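Local coordinates for protein SAP-like pentraxin (Limulus polyphemus, PDB 3FLP) that probably acts as an invertebrate lectin of the pentraxin family, each subunit binding two calcium ions within doubly stacked heptameric rings, at residues Gly77-Val80 and Asn81-Asn85; Gly152-Glu155 and Gln156-Trp159; Val193-Trp196 and Met197-Ser200. All coordinates share one frame; numbering follows the deposited sequence.

Contact 1 (Gly77-Val80 and Asn81-Asn85)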
loop_
_atom_site.group_PDB
_atom_site.type_symbol
_atom_site.label_atom_id
_atom_site.label_comp_id
_atom_site.label_asym_id
_atom_site.label_seq_id
_atom_site.Cartn_x
_atom_site.Cartn_y
_atom_site.Cartn_z
ATOM N N GLY A 77 -26.309 -36.720 23.793
ATOM C CA GLY A 77 -27.181 -37.713 23.215
ATOM C C GLY A 77 -27.814 -37.326 21.898
ATOM O O GLY A 77 -27.944 -36.146 21.562
ATOM N N LEU A 78 -28.212 -38.348 21.152
ATOM C CA LEU A 78 -28.855 -38.172 19.869
ATOM C C LEU A 78 -29.945 -39.223 19.698
ATOM O O LEU A 78 -29.784 -40.376 20.103
ATOM C CB LEU A 78 -27.835 -38.323 18.736
ATOM C CG LEU A 78 -28.415 -38.234 17.315
ATOM C CD1 LEU A 78 -29.018 -36.843 17.091
ATOM C CD2 LEU A 78 -27.324 -38.519 16.284
ATOM N N GLN A 79 -31.059 -38.816 19.106
ATOM C CA GLN A 79 -32.148 -39.725 18.837
ATOM C C GLN A 79 -32.581 -39.442 17.403
ATOM O O GLN A 79 -32.774 -38.287 17.030
ATOM C CB GLN A 79 -33.308 -39.500 19.824
ATOM C CG GLN A 79 -34.597 -40.199 19.406
ATOM C CD GLN A 79 -35.690 -40.175 20.470
ATOM O OE1 GLN A 79 -36.863 -40.390 20.160
ATOM N NE2 GLN A 79 -35.313 -39.933 21.721
ATOM N N VAL A 80 -32.687 -40.495 16.598
ATOM C CA VAL A 80 -33.103 -40.356 15.204
ATOM C C VAL A 80 -34.251 -41.312 14.905
ATOM O O VAL A 80 -34.207 -42.491 15.253
ATOM C CB VAL A 80 -31.946 -40.655 14.214
ATOM C CG1 VAL A 80 -32.446 -40.524 12.774
ATOM C CG2 VAL A 80 -30.785 -39.708 14.463
ATOM N N ASN A 81 -35.281 -40.785 14.256
ATOM C CA ASN A 81 -36.460 -41.560 13.894
ATOM C C ASN A 81 -37.004 -42.391 15.059
ATOM O O ASN A 81 -37.201 -43.598 14.943
ATOM C CB ASN A 81 -36.157 -42.468 12.698
ATOM C CG ASN A 81 -37.422 -42.929 11.982
ATOM O OD1 ASN A 81 -38.296 -42.117 11.675
ATOM N ND2 ASN A 81 -37.520 -44.231 11.701
ATOM N N ALA A 82 -37.237 -41.719 16.182
ATOM C CA ALA A 82 -37.772 -42.342 17.391
ATOM C C ALA A 82 -36.963 -43.513 17.943
ATOM O O ALA A 82 -37.509 -44.390 18.607
ATOM C CB ALA A 82 -39.232 -42.770 17.167
ATOM N N SER A 83 -35.668 -43.536 17.664
ATOM C CA SER A 83 -34.813 -44.583 18.198
ATOM C C SER A 83 -34.640 -44.248 19.676
ATOM O O SER A 83 -35.154 -43.235 20.152
ATOM C CB SER A 83 -33.442 -44.538 17.532
ATOM O OG SER A 83 -32.749 -43.354 17.907
ATOM N N SER A 84 -33.924 -45.090 20.407
ATOM C CA SER A 84 -33.670 -44.795 21.808
ATOM C C SER A 84 -32.571 -43.731 21.791
ATOM O O SER A 84 -31.904 -43.541 20.769
ATOM C CB SER A 84 -33.197 -46.053 22.537
ATOM O OG SER A 84 -32.259 -46.772 21.758
ATOM N N ASN A 85 -32.390 -43.021 22.897
ATOM C CA ASN A 85 -31.351 -42.007 22.951
ATOM C C ASN A 85 -29.978 -42.664 23.006
ATOM O O ASN A 85 -29.739 -43.546 23.827
ATOM C CB ASN A 85 -31.545 -41.100 24.167
ATOM C CG ASN A 85 -32.722 -40.156 24.006
ATOM O OD1 ASN A 85 -32.778 -39.368 23.053
ATOM N ND2 ASN A 85 -33.671 -40.228 24.938
#
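Val80 and Ser83 are the ends of a type I' beta turn, with Asn81 and Ala82 both at positive phi at its corner, and the amide N of Ser83 closes it on Val80 O at 3.0 Å. From there the chain doubles back alongside the end of strand 73-80 far enough to bring Asn85 beside Gln79.

In a regular two-residue hairpin the amide of Val80 would be met by the carbonyl of Ser83. Here the side chain takes over: Val80 N donates to Ser83 OG at 3.1 Å, with an N-H...O angle of 160°. A chi1 of 67° sets this hydroxyl between the backbone N and carbonyl carbon of Ser83, from where it also donates to Ser84 O at 3.0 Å. One hydroxyl thus stitches the strand end to the returning chain. The displaced carbonyl faces the side chain of Gln79, with Ser83 O 3.2 Å from Gln79 CG.

Gln79 reaches across almost fully extended, and its amide does two jobs. NE2 of Gln79 donates to Asn85 OD1 at 2.9 Å; the acceptor lies in the plane of the glutamine amide, whereas the donor stands well above the plane of the asparagine carbonyl, the two amides being turned 58° apart. OE1 of Gln79 meanwhile accepts from Asn60 ND2, and Asn60 is a calcium ligand, so Gln79 is a second-shell residue bracing that first-shell side chain.

Strand 73-80 runs between strands 60-68 and 86-90 of the seven-stranded sheet. Gln79 pairs with Ile63 and Leu78 with Lys86 through the backbone, while Leu78 and Val80 turn away from the returning chain to pack on Phe62 and on Trp106 of strand 100-107, in the other sheet.

Contact 2 (Gly152-Glu155 and Gln156-Trp159). With CA (calcium ion), chain P.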
loop_
_atom_site.group_PDB
_atom_site.type_symbol
_atom_site.label_atom_id
_atom_site.label_comp_id
_atom_site.label_asym_id
_atom_site.label_seq_id
_atom_site.Cartn_x
_atom_site.Cartn_y
_atom_site.Cartn_z
ATOM N N GLY A 152 -46.679 -29.632 22.396
ATOM C CA GLY A 152 -46.695 -30.846 23.197
ATOM C C GLY A 152 -45.446 -30.934 24.054
ATOM O O GLY A 152 -44.910 -32.018 24.274
ATOM N N PHE A 153 -44.985 -29.784 24.538
ATOM C CA PHE A 153 -43.780 -29.707 25.360
ATOM C C PHE A 153 -43.963 -30.287 26.759
ATOM O O PHE A 153 -45.067 -30.287 27.301
ATOM C CB PHE A 153 -43.316 -28.250 25.491
ATOM C CG PHE A 153 -43.116 -27.550 24.176
ATOM C CD1 PHE A 153 -42.515 -28.202 23.107
ATOM C CD2 PHE A 153 -43.527 -26.233 24.009
ATOM C CE1 PHE A 153 -42.324 -27.552 21.886
ATOM C CE2 PHE A 153 -43.342 -25.573 22.793
ATOM C CZ PHE A 153 -42.739 -26.235 21.731
ATOM N N GLU A 154 -42.866 -30.771 27.337
ATOM C CA GLU A 154 -42.871 -31.349 28.681
ATOM C C GLU A 154 -41.727 -30.735 29.477
ATOM O O GLU A 154 -40.574 -30.762 29.043
ATOM C CB GLU A 154 -42.699 -32.868 28.615
ATOM C CG GLU A 154 -43.898 -33.585 28.025
ATOM C CD GLU A 154 -43.702 -35.090 27.945
ATOM O OE1 GLU A 154 -42.922 -35.554 27.081
ATOM O OE2 GLU A 154 -44.332 -35.804 28.755
ATOM N N GLU A 155 -42.042 -30.196 30.649
ATOM C CA GLU A 155 -41.028 -29.546 31.470
ATOM C C GLU A 155 -39.812 -30.397 31.820
ATOM O O GLU A 155 -38.699 -29.877 31.887
ATOM C CB GLU A 155 -41.655 -28.955 32.745
ATOM C CG GLU A 155 -42.505 -29.911 33.573
ATOM C CD GLU A 155 -43.193 -29.222 34.762
ATOM O OE1 GLU A 155 -43.955 -28.247 34.546
ATOM O OE2 GLU A 155 -42.974 -29.662 35.916
ATOM N N GLN A 156 -40.003 -31.696 32.023
ATOM C CA GLN A 156 -38.873 -32.554 32.361
ATOM C C GLN A 156 -37.927 -32.826 31.190
ATOM O O GLN A 156 -36.864 -33.411 31.375
ATOM C CB GLN A 156 -39.363 -33.869 32.968
ATOM C CG GLN A 156 -39.893 -33.712 34.393
ATOM C CD GLN A 156 -40.209 -35.045 35.058
ATOM O OE1 GLN A 156 -41.080 -35.796 34.599
ATOM N NE2 GLN A 156 -39.499 -35.348 36.146
ATOM N N GLU A 157 -38.299 -32.395 29.990
ATOM C CA GLU A 157 -37.444 -32.599 28.823
ATOM C C GLU A 157 -36.924 -31.275 28.255
ATOM O O GLU A 157 -36.239 -31.253 27.229
ATOM C CB GLU A 157 -38.200 -33.379 27.748
ATOM C CG GLU A 157 -38.641 -34.767 28.215
ATOM C CD GLU A 157 -39.480 -35.504 27.182
ATOM O OE1 GLU A 157 -40.418 -34.896 26.638
ATOM O OE2 GLU A 157 -39.212 -36.696 26.920
ATOM N N SER A 158 -37.236 -30.172 28.932
ATOM C CA SER A 158 -36.791 -28.860 28.478
ATOM C C SER A 158 -35.315 -28.635 28.791
ATOM O O SER A 158 -34.731 -29.317 29.636
ATOM C CB SER A 158 -37.620 -27.755 29.137
ATOM O OG SER A 158 -37.281 -27.617 30.503
ATOM N N TRP A 159 -34.712 -27.676 28.100
ATOM C CA TRP A 159 -33.311 -27.352 28.325
ATOM C C TRP A 159 -33.210 -25.875 28.670
ATOM O O TRP A 159 -33.663 -25.024 27.906
ATOM C CB TRP A 159 -32.479 -27.626 27.075
ATOM C CG TRP A 159 -31.007 -27.453 27.307
ATOM C CD1 TRP A 159 -30.143 -28.380 27.819
ATOM C CD2 TRP A 159 -30.229 -26.274 27.063
ATOM N NE1 TRP A 159 -28.879 -27.855 27.908
ATOM C CE2 TRP A 159 -28.899 -26.563 27.452
ATOM C CE3 TRP A 159 -30.525 -25.000 26.553
ATOM C CZ2 TRP A 159 -27.862 -25.625 27.345
ATOM C CZ3 TRP A 159 -29.490 -24.065 26.444
ATOM C CH2 TRP A 159 -28.175 -24.389 26.841
HETATM CA CA CA P . -42.068 -35.245 24.970
HETATM O O HOH W 1 -42.476 -32.915 25.022
HETATM O O HOH W 2 -41.124 -37.385 25.307
#
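Glu154 and Glu157 run out in the same direction and bring their OE1 atoms to one calcium ion. Their carboxylate planes stand 89° apart. Both OE1 atoms turn in to the metal, while the OE2 atoms lie farther from each other. Glu154 OE1 is 2.3 Å from the calcium and Glu157 OE1 2.4 Å. The two oxygens, Glu154 OE1 and Glu157 OE1, come within 2.6 Å of each other, a closeness the shared cation probably offsets.

Both glutamates bind through a single oxygen. Glu157 OE2 stays back from the ion, and water 2, a calcium ligand, donates to Glu157 OE2, 2.6 Å away. A second bound water, water 1, donates to Gly152 O at 2.7 Å and so ties the ion to the chain just ahead of Glu154.

The backbone bond from Glu157 N to Glu154 O (3.0 Å), across a short 3-10 turn, goes with both side chains lying on one side. Glu155, between them, heads elsewhere, its OE1 bonded to Asn16 N. Glu145 and Asp147 complete the protein's share of the second calcium site, part of the paired-calcium arrangement characteristic of pentraxins.

Contact 3 (Val193-Trp196 and Met197-Ser200)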
loop_
_atom_site.group_PDB
_atom_site.type_symbol
_atom_site.label_atom_id
_atom_site.label_comp_id
_atom_site.label_asym_id
_atom_site.label_seq_id
_atom_site.Cartn_x
_atom_site.Cartn_y
_atom_site.Cartn_z
ATOM N N VAL A 193 -28.177 -25.121 6.089
ATOM C CA VAL A 193 -29.571 -25.436 6.392
ATOM C C VAL A 193 -30.089 -24.339 7.324
ATOM O O VAL A 193 -31.107 -23.706 7.052
ATOM C CB VAL A 193 -29.682 -26.815 7.076
ATOM C CG1 VAL A 193 -31.124 -27.105 7.445
ATOM C CG2 VAL A 193 -29.155 -27.892 6.142
ATOM N N ILE A 194 -29.375 -24.118 8.425
ATOM C CA ILE A 194 -29.724 -23.070 9.377
ATOM C C ILE A 194 -28.466 -22.275 9.701
ATOM O O ILE A 194 -27.445 -22.845 10.080
ATOM C CB ILE A 194 -30.282 -23.630 10.715
ATOM C CG1 ILE A 194 -31.692 -24.186 10.514
ATOM C CG2 ILE A 194 -30.318 -22.527 11.772
ATOM C CD1 ILE A 194 -32.307 -24.744 11.792
ATOM N N SER A 195 -28.542 -20.962 9.520
ATOM C CA SER A 195 -27.433 -20.077 9.833
ATOM C C SER A 195 -27.969 -19.140 10.912
ATOM O O SER A 195 -28.948 -18.434 10.689
ATOM C CB SER A 195 -27.002 -19.280 8.599
ATOM O OG SER A 195 -25.971 -18.363 8.936
ATOM N N TRP A 196 -27.334 -19.156 12.080
ATOM C CA TRP A 196 -27.764 -18.343 13.208
ATOM C C TRP A 196 -28.097 -16.894 12.854
ATOM O O TRP A 196 -27.278 -16.175 12.291
ATOM C CB TRP A 196 -26.696 -18.364 14.301
ATOM C CG TRP A 196 -27.161 -17.790 15.617
ATOM C CD1 TRP A 196 -26.507 -16.872 16.390
ATOM C CD2 TRP A 196 -28.330 -18.170 16.354
ATOM N NE1 TRP A 196 -27.188 -16.666 17.567
ATOM C CE2 TRP A 196 -28.310 -17.451 17.572
ATOM C CE3 TRP A 196 -29.389 -19.053 16.107
ATOM C CZ2 TRP A 196 -29.307 -17.592 18.541
ATOM C CZ3 TRP A 196 -30.380 -19.191 17.068
ATOM C CH2 TRP A 196 -30.331 -18.465 18.272
ATOM N N MET A 197 -29.315 -16.486 13.199
ATOM C CA MET A 197 -29.801 -15.136 12.956
ATOM C C MET A 197 -30.008 -14.781 11.476
ATOM O O MET A 197 -30.266 -13.620 11.148
ATOM C CB MET A 197 -28.866 -14.115 13.620
ATOM C CG MET A 197 -28.697 -14.302 15.132
ATOM S SD MET A 197 -30.266 -14.353 16.057
ATOM C CE MET A 197 -30.797 -12.597 15.986
ATOM N N GLU A 198 -29.882 -15.760 10.586
ATOM C CA GLU A 198 -30.115 -15.515 9.162
ATOM C C GLU A 198 -31.348 -16.305 8.714
ATOM O O GLU A 198 -31.824 -16.152 7.595
ATOM C CB GLU A 198 -28.900 -15.911 8.309
ATOM C CG GLU A 198 -27.635 -15.099 8.610
ATOM C CD GLU A 198 -26.551 -15.251 7.544
ATOM O OE1 GLU A 198 -26.324 -16.383 7.063
ATOM O OE2 GLU A 198 -25.914 -14.235 7.195
ATOM N N ASP A 199 -31.847 -17.162 9.601
ATOM C CA ASP A 199 -33.039 -17.955 9.340
ATOM C C ASP A 199 -34.036 -17.610 10.445
ATOM O O ASP A 199 -33.792 -17.852 11.626
ATOM C CB ASP A 199 -32.691 -19.449 9.337
ATOM C CG ASP A 199 -31.951 -19.870 8.065
ATOM O OD1 ASP A 199 -32.577 -19.843 6.982
ATOM O OD2 ASP A 199 -30.751 -20.215 8.143
ATOM N N SER A 200 -35.149 -17.017 10.043
ATOM C CA SER A 200 -36.191 -16.572 10.962
ATOM C C SER A 200 -36.739 -17.615 11.917
ATOM O O SER A 200 -36.923 -18.776 11.558
ATOM C CB SER A 200 -37.361 -16.000 10.156
ATOM O OG SER A 200 -36.914 -14.953 9.318
#
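Ser195 meets Glu198 and Asp199 round a tight, buried turn that leads out of the short strand 194-195 toward strand 201-204, and so passes from one sheet of the fold to the other. The bend has the backbone angles of a type II turn, with Met197 at positive phi, and Glu198 N donates to Ser195 O at 2.8 Å. Asp199 N adds a weak bond to the same oxygen.

Two acidic side chains fold back onto the serine. Asp199 OD2 accepts the backbone N-H of Ser195 at 2.7 Å, a nearly straight bond of 163° that meets the oxygen almost along its C-O axis. On its side chain, Ser195 OG donates to Glu198 OE1 at 2.7 Å, approaching from above the plane of the carboxylate. With chi1 at 177°, OG swings opposite the backbone N of Ser195 and beside its carbonyl, the side on which Glu198 returns.

At the corner, Met197 bends over the indole of Trp196. Its CG sits 3.7 Å from the centre of the five-membered ring, a CH-pi contact, and its SD lies over the same ring at 4.2 Å. Trp196 NE1 is bonded to Val7 O, and Phe201 meets the indole nearly parallel. Met197 also packs on Val209 of a neighbouring subunit, and Glu198 on Val2 there.

A classic beta bulge sets two residues, Val193 and Ile194, against the single Val168 of strand 161-169, and it leads into a type II turn whose corner residues make the Met-aromatic contact.

How the contacts relate
The three contacts follow in series along the chain; none nests or crosses. Contact 1 closes the reversal after strand 73-80, joining it to strand 86-90, an outermost strand of the seven-stranded sheet within the chain. Contact 2 falls in the long loop between strands 139-142 and 161-169, which links that sheet to the other. Contact 3 makes the return, from strand 194-195 to strand 201-204. Contacts 1 and 2, their centres 16 Å apart, both belong to the calcium region and share Tyr49 as a neighbour. Contact 3 is about 24 Å from contact 1 between centres, on the opposite side of the chain's centre; there a neighbouring subunit packs on contact 3.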